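Long-range contacts in epoxide hydrolase (Aspergillus niger, PDB 3G02), which probably hydrolyses epoxides to vicinal diols, here as an enantioselective variant obtained by directed evolution: residues A[35-40]-A[269-273]; A[82-86]-A[129-133]. The protein carries 9 engineered substitutions. All coordinates share one frame; numbering follows the deposited sequence.

Interaction 1. Residues A[35-40]-A[269-273]; sequences LVRLSK and SSPIA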
# COMPACT_ATOMS: atom_id res chain seq x y z
N LEU A 35 22.72 1.65 -4.40
CA LEU A 35 21.29 1.96 -4.49
C LEU A 35 20.75 2.65 -3.24
O LEU A 35 19.84 3.46 -3.34
CB LEU A 35 20.48 0.71 -4.87
CG LEU A 35 20.85 0.02 -6.19
CD1 LEU A 35 19.90 -1.13 -6.48
CD2 LEU A 35 20.90 0.99 -7.37
N VAL A 36 21.32 2.34 -2.08
CA VAL A 36 20.99 3.10 -0.86
C VAL A 36 21.40 4.56 -1.04
O VAL A 36 20.62 5.47 -0.74
CB VAL A 36 21.64 2.50 0.41
CG1 VAL A 36 21.45 3.42 1.61
CG2 VAL A 36 21.06 1.11 0.72
N ARG A 37 22.61 4.78 -1.53
CA ARG A 37 23.12 6.13 -1.77
C ARG A 37 22.28 6.89 -2.81
O ARG A 37 21.96 8.06 -2.61
CB ARG A 37 24.59 6.10 -2.20
CG ARG A 37 25.27 7.46 -2.16
CD ARG A 37 26.69 7.41 -2.70
NE ARG A 37 26.72 7.28 -4.16
CZ ARG A 37 27.05 6.17 -4.82
NH1 ARG A 37 27.39 5.07 -4.16
NH2 ARG A 37 27.03 6.16 -6.14
N LEU A 38 21.92 6.21 -3.90
CA LEU A 38 21.17 6.84 -5.00
C LEU A 38 19.72 7.15 -4.65
O LEU A 38 19.13 8.07 -5.23
CB LEU A 38 21.21 5.96 -6.25
CG LEU A 38 22.51 5.90 -7.05
CD1 LEU A 38 22.39 4.81 -8.09
CD2 LEU A 38 22.85 7.24 -7.69
N SER A 39 19.16 6.39 -3.72
CA SER A 39 17.76 6.53 -3.30
C SER A 39 17.46 7.90 -2.71
O SER A 39 18.25 8.46 -1.95
CB SER A 39 17.40 5.46 -2.27
OG SER A 39 17.47 4.16 -2.82
N LYS A 40 16.31 8.45 -3.07
CA LYS A 40 15.85 9.72 -2.53
C LYS A 40 14.94 9.47 -1.32
O LYS A 40 14.48 8.35 -1.10
CB LYS A 40 15.10 10.52 -3.59
CG LYS A 40 15.83 10.72 -4.92
CD LYS A 40 17.04 11.64 -4.78
CE LYS A 40 17.56 12.07 -6.14
NZ LYS A 40 18.93 12.65 -6.05
N SER A 269 12.26 -1.82 -6.28
CA SER A 269 12.92 -0.76 -7.05
C SER A 269 14.07 -0.10 -6.31
O SER A 269 15.07 0.29 -6.93
CB SER A 269 11.90 0.30 -7.50
OG SER A 269 11.42 1.05 -6.41
N SER A 270 13.94 0.02 -4.99
CA SER A 270 14.90 0.74 -4.16
C SER A 270 14.94 0.11 -2.77
O SER A 270 13.90 -0.21 -2.20
CB SER A 270 14.51 2.21 -4.04
OG SER A 270 15.18 2.83 -2.95
N PRO A 271 16.16 -0.05 -2.21
CA PRO A 271 16.26 -0.59 -0.86
C PRO A 271 15.64 0.32 0.20
O PRO A 271 15.23 -0.16 1.26
CB PRO A 271 17.78 -0.73 -0.65
CG PRO A 271 18.38 0.26 -1.61
CD PRO A 271 17.48 0.25 -2.80
N ILE A 272 15.57 1.61 -0.09
CA ILE A 272 14.93 2.57 0.81
C ILE A 272 13.40 2.42 0.81
O ILE A 272 12.77 2.56 1.86
CB ILE A 272 15.41 4.02 0.52
CG1 ILE A 272 16.85 4.20 1.02
CG2 ILE A 272 14.45 5.07 1.11
CD1 ILE A 272 17.05 4.10 2.52
N ALA A 273 12.83 2.11 -0.35
CA ALA A 273 11.40 1.76 -0.41
C ALA A 273 11.12 0.55 0.48
O ALA A 273 10.19 0.57 1.29
CB ALA A 273 10.97 1.47 -1.85

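Interaction 2. Residues A[82-86]-A[129-133]; sequences LNSFP and LQLFR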
# COMPACT_ATOMS: atom_id res chain seq x y z
N LEU A 82 24.51 -15.85 10.75
CA LEU A 82 23.64 -16.76 10.00
C LEU A 82 24.29 -18.14 9.87
O LEU A 82 23.65 -19.17 10.11
CB LEU A 82 23.32 -16.20 8.61
CG LEU A 82 22.49 -14.90 8.53
CD1 LEU A 82 22.16 -14.58 7.09
CD2 LEU A 82 21.23 -15.04 9.34
N ASN A 83 25.57 -18.14 9.52
CA ASN A 83 26.33 -19.36 9.28
C ASN A 83 26.82 -20.07 10.54
O ASN A 83 27.47 -21.12 10.45
CB ASN A 83 27.49 -19.06 8.33
CG ASN A 83 27.03 -18.71 6.93
OD1 ASN A 83 25.99 -19.20 6.46
ND2 ASN A 83 27.79 -17.86 6.24
N SER A 84 26.47 -19.52 11.71
CA SER A 84 26.85 -20.12 12.99
C SER A 84 25.98 -21.31 13.39
O SER A 84 26.33 -22.05 14.31
CB SER A 84 26.86 -19.06 14.11
OG SER A 84 25.55 -18.60 14.41
N PHE A 85 24.85 -21.49 12.71
CA PHE A 85 23.96 -22.62 12.95
C PHE A 85 23.88 -23.50 11.71
O PHE A 85 24.11 -23.02 10.60
CB PHE A 85 22.55 -22.13 13.33
CG PHE A 85 22.46 -21.57 14.71
CD1 PHE A 85 22.14 -22.39 15.79
CD2 PHE A 85 22.70 -20.22 14.95
CE1 PHE A 85 22.06 -21.86 17.08
CE2 PHE A 85 22.62 -19.69 16.24
CZ PHE A 85 22.30 -20.51 17.30
N PRO A 86 23.58 -24.80 11.89
CA PRO A 86 23.43 -25.68 10.73
C PRO A 86 22.32 -25.18 9.81
O PRO A 86 21.21 -24.90 10.27
CB PRO A 86 23.04 -27.03 11.34
CG PRO A 86 23.59 -26.98 12.73
CD PRO A 86 23.38 -25.55 13.15
N LEU A 129 17.19 -20.83 19.08
CA LEU A 129 18.18 -21.87 18.77
C LEU A 129 19.43 -21.73 19.64
O LEU A 129 19.98 -22.73 20.12
CB LEU A 129 18.54 -21.87 17.28
CG LEU A 129 17.43 -22.23 16.29
CD1 LEU A 129 18.01 -22.30 14.88
CD2 LEU A 129 16.73 -23.53 16.65
N GLN A 130 19.87 -20.49 19.84
CA GLN A 130 21.05 -20.22 20.67
C GLN A 130 20.84 -20.68 22.11
O GLN A 130 21.72 -21.31 22.69
CB GLN A 130 21.42 -18.73 20.62
CG GLN A 130 22.66 -18.36 21.44
CD GLN A 130 23.94 -19.02 20.94
OE1 GLN A 130 24.11 -19.25 19.74
NE2 GLN A 130 24.86 -19.30 21.86
N LEU A 131 19.67 -20.38 22.66
CA LEU A 131 19.34 -20.81 24.01
C LEU A 131 19.41 -22.34 24.12
O LEU A 131 20.00 -22.87 25.07
CB LEU A 131 17.96 -20.30 24.44
CG LEU A 131 17.80 -18.79 24.64
CD1 LEU A 131 16.33 -18.44 24.76
CD2 LEU A 131 18.58 -18.29 25.86
N PHE A 132 18.84 -23.04 23.15
CA PHE A 132 18.90 -24.50 23.13
C PHE A 132 20.32 -25.04 23.05
O PHE A 132 20.68 -25.96 23.80
CB PHE A 132 18.04 -25.08 22.00
CG PHE A 132 16.60 -25.26 22.37
CD1 PHE A 132 16.21 -26.30 23.22
CD2 PHE A 132 15.62 -24.41 21.87
CE1 PHE A 132 14.88 -26.48 23.58
CE2 PHE A 132 14.28 -24.59 22.21
CZ PHE A 132 13.91 -25.63 23.07
N ARG A 133 21.14 -24.46 22.17
CA ARG A 133 22.53 -24.90 21.99
C ARG A 133 23.38 -24.63 23.23
O ARG A 133 24.32 -25.37 23.52
CB ARG A 133 23.15 -24.23 20.76
CG ARG A 133 24.53 -24.76 20.40
CD ARG A 133 24.90 -24.45 18.97
NE ARG A 133 25.12 -23.02 18.74
CZ ARG A 133 25.44 -22.50 17.57
NH1 ARG A 133 25.57 -23.28 16.50
NH2 ARG A 133 25.62 -21.19 17.45

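Interaction 1. Residues A[35-40]-A[269-273]
Pro271 packs its ring against the last turn of helix 26-38, and its ring atoms can be followed in order. Pro271 CB lies 4.0 Å from Val36 CG2. Pro271 CG sits 3.6 Å from Val36 N and 3.7 Å from Val36 CG2. CD of Pro271 meets Leu35 CB at 3.7 Å. Proline suits the first turn of helix 271-284, where its missing N-H costs no helical bond and its compact apolar ring packs against Leu35 and Val36. Just before it, Ser270 is the N-cap: OG, anti to its own backbone N (chi1 163°), turns back to accept from Ile272 N at 3.1 Å. Ser270 OG also donates to Ser39 OG at 2.7 Å, a bond doubtful for the second of two modelled Ser39 conformers. The short Ser39 side chain lets its CB meet Ile272 CG1 at 3.6 Å while its OG meets Ser270. The contact thus joins the end of one helix to the start of another. Trp69 of helix 59-71 packs on Val36 and Pro271, and Trp303 of helix 292-304 covers Leu35 and Pro271. The dimer interface borders it: Lys40 and Ser269 make backbone hydrogen bonds to the second subunit, whose Ala273 packs on Ser269.

Interaction 2. Residues A[82-86]-A[129-133]
Arg133 lays its guanidinium flat on the ring of Phe85, the two planes only 6° apart and their centres separated by 3.7 Å, a cation-pi stack. CG stands anti to the backbone N, carrying the chain off the helix, and the bend at chi3 (68°) turns the guanidinium over the ring. Its rotation is fixed by Arg133 NH1, which lies 2.6 Å from Ser84 O in a nearly straight bond (171°). That oxygen sits at the guanidinium edge, close to its plane, so one arginine can stack through its face and donate from its edge together. The type I turn from Leu82 to Phe85 sets the carbonyl and the ring side by side for this. On the other side of the ring plane from Arg133, Leu129 CB packs obliquely on Phe85 CE1 at 3.5 Å, an apolar contact with the buried ring.

The partly exposed side is looser. Arg133 NH2 makes a weak bond to Gln130 OE1, 3.4 Å long, and another to Ser84 O, while the Gln130 amide stands steeply to the ring. The stronger polar partners lie elsewhere: Ser84 OG bonds Arg81 O, and Gln130 NE2 bonds Glu134 OE2. Tyr126 meets the Phe85 ring, Leu102 of strand 95-102 touches both Phe85 and Leu129, and Leu129 continues onto Leu145 and Val147 of strand 143-148, placing helix 126-135 against the central sheet.

From the N terminus the chain first reaches 35-40 at the end of helix 26-38, whose partner 269-273 comes only after most of the sheet has been laid down, so interaction 1 closes a very long loop. Interaction 2 is nested inside it: 82-86 precedes edge strand 87-92, while its partner segment 129-133 lies on the helix that links parallel strands 110-115 and 143-148. Their centres are 32 Å apart and they do not touch. Interaction 1 ties the N-terminal helices to the helical region between strands 209-214 and 340-345, which probably corresponds to the cap of related epoxide hydrolases, whereas interaction 2 ties the N-terminal region to the alpha/beta hydrolase core.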